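Local coordinates for protein ABC-type amino acid transport system, periplasmic component (Caldanaerobacter subterraneus subsp. tengcongensis MB4, PDB 4YMX) that binds arginine in the cleft between its two lobes and, as the substrate-binding protein of an amino acid ABC transporter, probably hands it on for import, at residues T43-P48 with I83-F88; M102-M107 with S222-A227; K147-Q152 with C187-V192. One frame throughout, in Å; residues are numbered along the deposited sequence. Where two conformers were deposited one is given.

Contact 1 (T43-P48 with I83-F88); sequences TSADFP and IKDMDF. With ARG (arginine), chain C.
Ser44 and Phe88 meet at the pocket end of two neighbouring parallel strands, in one lobe of a type II periplasmic binding protein fold: Ser44 CB sits at the edge of the Phe88 ring, 3.9 Å from Phe88 CB. The side chain of the bound arginine threads between two phenyl rings, its CD over one face of Phe88 and its NE 3.4 Å above the plane of the Phe47 ring, over the centre. While the guanidinium lies against Phe47, its two terminal nitrogens are held by residues 43-48. The ligand's NH2 donates to Ser44 O. Its NH1 donates to Asp46 OD1 at 2.9 Å; Ser44 OG adds only a weak bond to that same OD1, and Val175 N holds the other oxygen, OD2. Ser44 O also takes a weak bond from Asp46 N, closing an inverse gamma turn centred on Ala45. A second shell holds this turn. Asp85 has CG anti to its backbone N (chi1 -171°), which carries OD2 to within 2.9 Å of Ala45 N; the N-H points nearly straight at the oxygen (171°) but from above the carboxylate plane. His53 and Arg174 bind the same carboxylate, so its charge is probably well compensated. Behind it, Thr43 pairs with Asp85 in the parallel sheet: Thr43 N donates to Lys84 O, and Met86 N donates to Thr43 O at 3.0 Å. Beside this ladder Thr43 and Ile83 point the same way, CG2 against CG2 at 3.8 Å.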
loop_
_atom_site.group_PDB
_atom_site.type_symbol
_atom_site.label_atom_id
_atom_site.label_comp_id
_atom_site.label_asym_id
_atom_site.label_seq_id
_atom_site.Cartn_x
_atom_site.Cartn_y
_atom_site.Cartn_z
ATOM N N THR A 43 4.298 -4.794 -7.959
ATOM C CA THR A 43 4.075 -3.909 -6.828
ATOM C C THR A 43 4.142 -2.458 -7.271
ATOM O O THR A 43 4.509 -2.172 -8.413
ATOM C CB THR A 43 5.054 -4.176 -5.664
ATOM O OG1 THR A 43 4.568 -3.504 -4.498
ATOM C CG2 THR A 43 6.475 -3.682 -5.970
ATOM N N SER A 44 3.764 -1.554 -6.375
ATOM C CA SER A 44 3.929 -0.123 -6.597
ATOM C C SER A 44 4.843 0.366 -5.490
ATOM O O SER A 44 4.414 0.502 -4.344
ATOM C CB SER A 44 2.577 0.588 -6.533
ATOM O OG SER A 44 2.722 1.987 -6.748
ATOM N N ALA A 45 6.114 0.588 -5.815
ATOM C CA ALA A 45 7.138 0.831 -4.792
ATOM C C ALA A 45 7.264 2.310 -4.409
ATOM O O ALA A 45 8.349 2.915 -4.464
ATOM C CB ALA A 45 8.492 0.249 -5.225
ATOM N N ASP A 46 6.131 2.860 -3.993
ATOM C CA ASP A 46 6.005 4.227 -3.531
ATOM C C ASP A 46 5.401 4.236 -2.134
ATOM O O ASP A 46 4.797 5.220 -1.719
ATOM C CB ASP A 46 5.072 4.984 -4.479
ATOM C CG ASP A 46 3.676 4.348 -4.584
ATOM O OD1 ASP A 46 3.466 3.201 -4.121
ATOM O OD2 ASP A 46 2.785 5.004 -5.146
ATOM N N PHE A 47 5.565 3.134 -1.409
ATOM C CA PHE A 47 4.730 2.841 -0.249
ATOM C C PHE A 47 5.565 2.300 0.907
ATOM O O PHE A 47 5.329 1.181 1.384
ATOM C CB PHE A 47 3.680 1.805 -0.676
ATOM C CG PHE A 47 2.333 1.926 0.013
ATOM C CD1 PHE A 47 1.823 0.861 0.745
ATOM C CD2 PHE A 47 1.568 3.076 -0.103
ATOM C CE1 PHE A 47 0.564 0.932 1.340
ATOM C CE2 PHE A 47 0.316 3.160 0.488
ATOM C CZ PHE A 47 -0.181 2.095 1.226
ATOM N N PRO A 48 6.562 3.082 1.366
ATOM C CA PRO A 48 7.364 2.645 2.512
ATOM C C PRO A 48 6.482 2.552 3.756
ATOM O O PRO A 48 5.618 3.404 3.935
ATOM C CB PRO A 48 8.379 3.786 2.672
ATOM C CG PRO A 48 7.674 4.997 2.088
ATOM C CD PRO A 48 6.924 4.450 0.929
ATOM N N ILE A 83 10.658 -8.660 -9.627
ATOM C CA ILE A 83 9.700 -7.635 -9.248
ATOM C C ILE A 83 9.505 -6.649 -10.394
ATOM O O ILE A 83 10.483 -6.134 -10.956
ATOM C CB ILE A 83 10.184 -6.857 -8.014
ATOM C CG1 ILE A 83 10.494 -7.807 -6.860
ATOM C CG2 ILE A 83 9.139 -5.838 -7.584
ATOM C CD1 ILE A 83 11.148 -7.117 -5.687
ATOM N N LYS A 84 8.246 -6.391 -10.741
ATOM C CA LYS A 84 7.906 -5.316 -11.671
ATOM C C LYS A 84 7.261 -4.166 -10.905
ATOM O O LYS A 84 6.208 -4.340 -10.289
ATOM C CB LYS A 84 6.947 -5.812 -12.753
ATOM C CG LYS A 84 7.526 -6.854 -13.710
ATOM C CD LYS A 84 6.495 -7.227 -14.764
ATOM C CE LYS A 84 7.039 -8.227 -15.772
ATOM N NZ LYS A 84 6.009 -8.607 -16.790
ATOM N N ASP A 85 7.889 -2.998 -10.954
ATOM C CA ASP A 85 7.345 -1.793 -10.328
ATOM C C ASP A 85 6.455 -1.067 -11.334
ATOM O O ASP A 85 6.854 -0.819 -12.483
ATOM C CB ASP A 85 8.491 -0.900 -9.856
ATOM C CG ASP A 85 8.033 0.266 -9.009
ATOM O OD1 ASP A 85 8.866 1.161 -8.766
ATOM O OD2 ASP A 85 6.862 0.305 -8.582
ATOM N N MET A 86 5.220 -0.789 -10.928
ATOM C CA MET A 86 4.264 -0.102 -11.784
ATOM C C MET A 86 3.297 0.720 -10.935
ATOM O O MET A 86 3.212 0.536 -9.713
ATOM C CB MET A 86 3.488 -1.114 -12.634
ATOM C CG MET A 86 2.560 -2.008 -11.821
ATOM S SD MET A 86 1.813 -3.321 -12.802
ATOM C CE MET A 86 3.214 -4.401 -13.005
ATOM N N ASP A 87 2.569 1.620 -11.588
ATOM C CA ASP A 87 1.523 2.382 -10.917
ATOM C C ASP A 87 0.543 1.435 -10.240
ATOM O O ASP A 87 0.184 0.409 -10.813
ATOM C CB ASP A 87 0.770 3.261 -11.917
ATOM C CG ASP A 87 1.637 4.349 -12.526
ATOM O OD1 ASP A 87 2.639 4.763 -11.909
ATOM O OD2 ASP A 87 1.293 4.806 -13.635
ATOM N N PHE A 88 0.145 1.756 -9.011
ATOM C CA PHE A 88 -0.750 0.872 -8.257
ATOM C C PHE A 88 -1.997 0.477 -9.053
ATOM O O PHE A 88 -2.418 -0.689 -9.048
ATOM C CB PHE A 88 -1.160 1.513 -6.931
ATOM C CG PHE A 88 -2.064 0.641 -6.093
ATOM C CD1 PHE A 88 -1.537 -0.301 -5.217
ATOM C CD2 PHE A 88 -3.446 0.754 -6.191
ATOM C CE1 PHE A 88 -2.376 -1.113 -4.452
ATOM C CE2 PHE A 88 -4.281 -0.043 -5.431
ATOM C CZ PHE A 88 -3.744 -0.971 -4.546
HETATM N N ARG C . -4.371 -0.257 0.915
HETATM C CA ARG C . -4.825 0.650 -0.172
HETATM C C ARG C . -5.522 -0.134 -1.269
HETATM O O ARG C . -5.523 -1.364 -1.259
HETATM C CB ARG C . -3.637 1.418 -0.754
HETATM C CG ARG C . -2.504 0.531 -1.232
HETATM C CD ARG C . -1.484 1.314 -2.043
HETATM N NE ARG C . -0.255 0.552 -2.215
HETATM C CZ ARG C . 0.811 0.985 -2.876
HETATM N NH1 ARG C . 0.818 2.179 -3.445
HETATM N NH2 ARG C . 1.874 0.209 -2.972
HETATM O OXT ARG C . -6.098 0.451 -2.185
#

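Contact 2 (M102-M107 with S222-A227); sequences MVIAGM and SAVAVA. With ARG (arginine), chain C.
Ile104 holds CG1 beside its backbone N (chi1 -41°), while Val224 sets CG1 anti to its own N (chi1 176°) and CG2 beside it; the two side chains cross obliquely, Ile104 CD1 resting 3.9 Å from Val224 CG2. Met107 runs out extended and then bends at its last torsion (chi3 -74°), placing SD 4.2 Å from Ala225 CB. Between these packed groups lies an antiparallel ladder in the sheet shared with strands 38-43 and 117-124. Val103 and Ala225 form a hydrogen-bonded pair, Val103 N to Ala225 O at 2.8 Å and Ala225 N to Val103 O at 3.0 Å. Farther on the chains part, and a water fills in for direct pairing: it accepts from Ala105 N and Met107 N and donates to Ala223 O at 2.7 Å. Contact resumes where Ala223 N donates to Met107 O at 2.8 Å. Gly106, with positive phi, makes the turn within this detour. Carbonyls spared from the ladder can thus face the bound arginine: Ala105 O accepts from its NE at 2.9 Å, and Gly106 O from its alpha-amino N at 2.8 Å. Both donors probably belong to cationic groups, so the two carbonyl dipoles are likely to complement positive charge alongside carboxylates elsewhere in the pocket.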
loop_
_atom_site.group_PDB
_atom_site.type_symbol
_atom_site.label_atom_id
_atom_site.label_comp_id
_atom_site.label_asym_id
_atom_site.label_seq_id
_atom_site.Cartn_x
_atom_site.Cartn_y
_atom_site.Cartn_z
ATOM N N MET A 102 1.712 -12.639 -8.987
ATOM C CA MET A 102 1.115 -12.220 -7.734
ATOM C C MET A 102 1.371 -10.741 -7.539
ATOM O O MET A 102 2.294 -10.175 -8.138
ATOM C CB MET A 102 1.661 -13.023 -6.541
ATOM C CG MET A 102 3.132 -12.782 -6.240
ATOM S SD MET A 102 3.671 -13.773 -4.838
ATOM C CE MET A 102 5.430 -13.439 -4.840
ATOM N N VAL A 103 0.532 -10.127 -6.716
ATOM C CA VAL A 103 0.708 -8.734 -6.347
ATOM C C VAL A 103 0.816 -8.645 -4.833
ATOM O O VAL A 103 -0.021 -9.183 -4.104
ATOM C CB VAL A 103 -0.463 -7.856 -6.836
ATOM C CG1 VAL A 103 -0.444 -6.490 -6.152
ATOM C CG2 VAL A 103 -0.434 -7.716 -8.357
ATOM N N ILE A 104 1.871 -7.989 -4.362
ATOM C CA ILE A 104 1.992 -7.650 -2.955
ATOM C C ILE A 104 2.293 -6.161 -2.926
ATOM O O ILE A 104 3.344 -5.730 -3.389
ATOM C CB ILE A 104 3.096 -8.450 -2.243
ATOM C CG1 ILE A 104 3.088 -9.916 -2.699
ATOM C CG2 ILE A 104 2.886 -8.371 -0.744
ATOM C CD1 ILE A 104 4.002 -10.828 -1.869
ATOM N N ALA A 105 1.348 -5.371 -2.427
ATOM C CA ALA A 105 1.462 -3.917 -2.503
ATOM C C ALA A 105 0.598 -3.225 -1.456
ATOM O O ALA A 105 -0.123 -2.266 -1.756
ATOM C CB ALA A 105 1.075 -3.434 -3.908
ATOM N N GLY A 106 0.642 -3.728 -0.227
ATOM C CA GLY A 106 -0.218 -3.221 0.827
ATOM C C GLY A 106 -1.669 -3.179 0.375
ATOM O O GLY A 106 -2.410 -2.228 0.663
ATOM N N MET A 107 -2.077 -4.215 -0.357
ATOM C CA MET A 107 -3.338 -4.188 -1.079
ATOM C C MET A 107 -4.482 -4.784 -0.274
ATOM O O MET A 107 -4.409 -5.919 0.205
ATOM C CB MET A 107 -3.200 -4.914 -2.413
ATOM C CG MET A 107 -4.507 -4.936 -3.186
ATOM S SD MET A 107 -4.407 -5.703 -4.811
ATOM C CE MET A 107 -3.543 -4.423 -5.728
ATOM N N SER A 222 -4.111 -5.686 4.584
ATOM C CA SER A 222 -3.383 -6.019 3.362
ATOM C C SER A 222 -3.286 -7.529 3.157
ATOM O O SER A 222 -3.153 -8.292 4.116
ATOM C CB SER A 222 -1.986 -5.414 3.399
ATOM O OG SER A 222 -2.082 -4.007 3.524
ATOM N N ALA A 223 -3.384 -7.952 1.901
ATOM C CA ALA A 223 -3.314 -9.365 1.536
ATOM C C ALA A 223 -2.613 -9.505 0.197
ATOM O O ALA A 223 -2.493 -8.532 -0.543
ATOM C CB ALA A 223 -4.710 -9.975 1.476
ATOM N N VAL A 224 -2.153 -10.716 -0.112
ATOM C CA VAL A 224 -1.522 -10.998 -1.398
ATOM C C VAL A 224 -2.604 -11.322 -2.417
ATOM O O VAL A 224 -3.548 -12.054 -2.114
ATOM C CB VAL A 224 -0.543 -12.185 -1.296
ATOM C CG1 VAL A 224 0.023 -12.538 -2.660
ATOM C CG2 VAL A 224 0.580 -11.860 -0.326
ATOM N N ALA A 225 -2.482 -10.759 -3.616
ATOM C CA ALA A 225 -3.409 -11.085 -4.700
ATOM C C ALA A 225 -2.783 -12.003 -5.734
ATOM O O ALA A 225 -1.598 -11.879 -6.087
ATOM C CB ALA A 225 -3.929 -9.825 -5.381
ATOM N N VAL A 226 -3.569 -12.988 -6.174
ATOM C CA VAL A 226 -3.196 -13.841 -7.300
ATOM C C VAL A 226 -4.334 -13.849 -8.304
ATOM O O VAL A 226 -5.453 -13.428 -7.997
ATOM C CB VAL A 226 -2.847 -15.305 -6.887
ATOM C CG1 VAL A 226 -1.684 -15.330 -5.897
ATOM C CG2 VAL A 226 -4.074 -16.027 -6.320
ATOM N N ALA A 227 -4.058 -14.337 -9.508
ATOM C CA ALA A 227 -5.087 -14.395 -10.537
ATOM C C ALA A 227 -6.246 -15.285 -10.100
ATOM O O ALA A 227 -6.061 -16.263 -9.364
ATOM C CB ALA A 227 -4.511 -14.895 -11.837
HETATM N N ARG C . -4.371 -0.257 0.915
HETATM C CA ARG C . -4.825 0.650 -0.172
HETATM C C ARG C . -5.522 -0.134 -1.269
HETATM O O ARG C . -5.523 -1.364 -1.259
HETATM C CB ARG C . -3.637 1.418 -0.754
HETATM C CG ARG C . -2.504 0.531 -1.232
HETATM C CD ARG C . -1.484 1.314 -2.043
HETATM N NE ARG C . -0.255 0.552 -2.215
HETATM C CZ ARG C . 0.811 0.985 -2.876
HETATM N NH1 ARG C . 0.818 2.179 -3.445
HETATM N NH2 ARG C . 1.874 0.209 -2.972
HETATM O OXT ARG C . -6.098 0.451 -2.185
HETATM O O HOH W 1 -0.553 -6.680 -0.665
HETATM O O HOH W 2 -4.016 -1.838 3.480
#

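Contact 3 (K147-Q152 with C187-V192); sequences KTIAVQ and CDAIVV. With ARG (arginine), chain C.
Asp188 and Thr148 join two parallel strands where they begin, and the aspartate side chain carries much of that join. Its CB lies 3.5 Å from Thr148 O. CG, set beside the backbone N (chi1 -62°), turns the carboxylate back across Thr148, the two side chains crossing at about a right angle. At the tip OD2 accepts from Thr148 N at 2.8 Å, a nearly straight bond (168°) using the lone pair that points away from the other oxygen. A water that also binds Thr148 OG1 donates to OD2, while a second water donates to OD1. The Lys147 side chain crosses that of Asp188 at about a right angle, and in the conformer given its NZ shares the second water; as it has two conformers, that link is doubtful. An alanine in place of Asp188 would probably leave Thr148 N without its mate and the start of the strand less firmly pinned. Backbone bonds continue the join: Asp188 N donates to Thr148 O at 2.7 Å, Ala150 N to Ala189 O at 2.9 Å, and Val191 N to Ala150 O. On one face of the sheet Ile149 turns CD1 in toward Ala189, to 3.6 Å from its CB, and lays CG2 near Val191 CG2; on the other, Ala150 CB meets Cys187 SG at 3.7 Å. Farther along a water takes over, accepting from Gln152 N and donating to Val191 O. Gln152 then extends its chain into the cleft, where OE1 accepts from NH1 of the bound arginine at 2.9 Å and NE2 is held by Asn173 O. The strand axes diverge by 31°. Parallel strands backed by helices 156-161 and 175-183, with the ligand at their C-terminal ends, are typical of the alpha/beta lobes of type II periplasmic binding proteins.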
loop_
_atom_site.group_PDB
_atom_site.type_symbol
_atom_site.label_atom_id
_atom_site.label_comp_id
_atom_site.label_asym_id
_atom_site.label_seq_id
_atom_site.Cartn_x
_atom_site.Cartn_y
_atom_site.Cartn_z
ATOM N N LYS A 147 -12.734 20.717 -0.024
ATOM C CA LYS A 147 -11.280 20.809 -0.108
ATOM C C LYS A 147 -10.702 19.978 -1.252
ATOM O O LYS A 147 -11.348 19.061 -1.767
ATOM C CB LYS A 147 -10.641 20.374 1.215
ATOM C CG LYS A 147 -11.025 21.236 2.410
ATOM C CD LYS A 147 -10.307 22.584 2.373
ATOM C CE LYS A 147 -10.615 23.403 3.619
ATOM N NZ LYS A 147 -9.801 24.656 3.671
ATOM N N THR A 148 -9.477 20.315 -1.646
ATOM C CA THR A 148 -8.752 19.563 -2.663
ATOM C C THR A 148 -7.950 18.488 -1.946
ATOM O O THR A 148 -7.085 18.786 -1.121
ATOM C CB THR A 148 -7.841 20.481 -3.490
ATOM O OG1 THR A 148 -8.652 21.464 -4.151
ATOM C CG2 THR A 148 -7.059 19.689 -4.550
ATOM N N ILE A 149 -8.274 17.234 -2.239
ATOM C CA ILE A 149 -7.698 16.103 -1.518
ATOM C C ILE A 149 -6.932 15.207 -2.481
ATOM O O ILE A 149 -7.504 14.687 -3.445
ATOM C CB ILE A 149 -8.803 15.286 -0.831
ATOM C CG1 ILE A 149 -9.685 16.205 0.022
ATOM C CG2 ILE A 149 -8.189 14.147 -0.006
ATOM C CD1 ILE A 149 -8.972 16.864 1.170
ATOM N N ALA A 150 -5.629 15.032 -2.230
ATOM C CA ALA A 150 -4.804 14.172 -3.076
ATOM C C ALA A 150 -4.954 12.720 -2.647
ATOM O O ALA A 150 -4.902 12.402 -1.451
ATOM C CB ALA A 150 -3.347 14.591 -3.031
ATOM N N VAL A 151 -5.166 11.841 -3.630
ATOM C CA VAL A 151 -5.319 10.409 -3.399
ATOM C C VAL A 151 -4.693 9.617 -4.532
ATOM O O VAL A 151 -4.542 10.124 -5.651
ATOM C CB VAL A 151 -6.803 9.982 -3.296
ATOM C CG1 VAL A 151 -7.453 10.587 -2.054
ATOM C CG2 VAL A 151 -7.571 10.364 -4.551
ATOM N N GLN A 152 -4.377 8.357 -4.250
ATOM C CA GLN A 152 -3.814 7.470 -5.251
ATOM C C GLN A 152 -4.930 6.785 -6.036
ATOM O O GLN A 152 -5.862 6.211 -5.463
ATOM C CB GLN A 152 -2.882 6.436 -4.606
ATOM C CG GLN A 152 -2.278 5.460 -5.598
ATOM C CD GLN A 152 -1.120 4.693 -5.007
ATOM O OE1 GLN A 152 -1.198 4.177 -3.886
ATOM N NE2 GLN A 152 -0.018 4.646 -5.741
ATOM N N CYS A 187 -2.648 20.808 -2.967
ATOM C CA CYS A 187 -3.833 20.213 -2.367
ATOM C C CYS A 187 -3.886 20.652 -0.914
ATOM O O CYS A 187 -2.915 21.219 -0.393
ATOM C CB CYS A 187 -3.807 18.684 -2.472
ATOM S SG CYS A 187 -2.433 17.882 -1.603
ATOM N N ASP A 188 -5.018 20.383 -0.273
ATOM C CA ASP A 188 -5.235 20.785 1.104
ATOM C C ASP A 188 -4.935 19.639 2.049
ATOM O O ASP A 188 -4.631 19.855 3.225
ATOM C CB ASP A 188 -6.694 21.219 1.296
ATOM C CG ASP A 188 -7.060 22.421 0.454
ATOM O OD1 ASP A 188 -6.407 23.472 0.604
ATOM O OD2 ASP A 188 -7.994 22.315 -0.359
ATOM N N ALA A 189 -5.018 18.412 1.541
ATOM C CA ALA A 189 -4.808 17.245 2.383
ATOM C C ALA A 189 -4.539 16.029 1.517
ATOM O O ALA A 189 -4.824 16.038 0.319
ATOM C CB ALA A 189 -6.036 16.996 3.257
ATOM N N ILE A 190 -3.963 15.001 2.130
ATOM C CA ILE A 190 -3.774 13.702 1.499
ATOM C C ILE A 190 -4.539 12.658 2.312
ATOM O O ILE A 190 -4.575 12.738 3.535
ATOM C CB ILE A 190 -2.291 13.294 1.525
ATOM C CG1 ILE A 190 -1.411 14.336 0.836
ATOM C CG2 ILE A 190 -2.087 11.913 0.902
ATOM C CD1 ILE A 190 0.082 14.107 1.093
ATOM N N VAL A 191 -5.135 11.669 1.652
ATOM C CA VAL A 191 -5.628 10.494 2.368
ATOM C C VAL A 191 -4.750 9.308 2.012
ATOM O O VAL A 191 -4.558 9.003 0.834
ATOM C CB VAL A 191 -7.101 10.166 2.027
ATOM C CG1 VAL A 191 -7.539 8.885 2.728
ATOM C CG2 VAL A 191 -8.007 11.325 2.431
ATOM N N VAL A 192 -4.201 8.650 3.030
ATOM C CA VAL A 192 -3.215 7.591 2.828
ATOM C C VAL A 192 -3.117 6.786 4.112
ATOM O O VAL A 192 -3.570 7.245 5.155
ATOM C CB VAL A 192 -1.839 8.198 2.411
ATOM C CG1 VAL A 192 -1.183 8.921 3.581
ATOM C CG2 VAL A 192 -0.903 7.137 1.829
HETATM N N ARG C . -4.371 -0.257 0.915
HETATM C CA ARG C . -4.825 0.650 -0.172
HETATM C C ARG C . -5.522 -0.134 -1.269
HETATM O O ARG C . -5.523 -1.364 -1.259
HETATM C CB ARG C . -3.637 1.418 -0.754
HETATM C CG ARG C . -2.504 0.531 -1.232
HETATM C CD ARG C . -1.484 1.314 -2.043
HETATM N NE ARG C . -0.255 0.552 -2.215
HETATM C CZ ARG C . 0.811 0.985 -2.876
HETATM N NH1 ARG C . 0.818 2.179 -3.445
HETATM N NH2 ARG C . 1.874 0.209 -2.972
HETATM O OXT ARG C . -6.098 0.451 -2.185
HETATM O O HOH W 3 -6.701 23.979 3.608
HETATM O O HOH W 4 -8.783 23.774 -2.396
HETATM O O HOH W 5 -3.341 7.975 -1.414
#

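Contacts 1 and 2 belong to one five-stranded mixed sheet, their centres 11 Å apart: strand 38-43 lies between strands 80-85 and 102-103, and strand 222-227 follows on. They touch where Thr43 OG1 probably hydrogen-bonds Ile104 O, at 2.8 Å. Contact 3 lies in the other mixed sheet, its centre about 20 Å from that of contact 1 and about 24 Å from that of contact 2. Along the chain contact 1 closes first; contact 2 then spans the whole of contact 3, so the first lobe is completed after the chain returns from the second. All three reach the same arginine, which therefore bridges the lobes, consistent with a ligand-closed cleft.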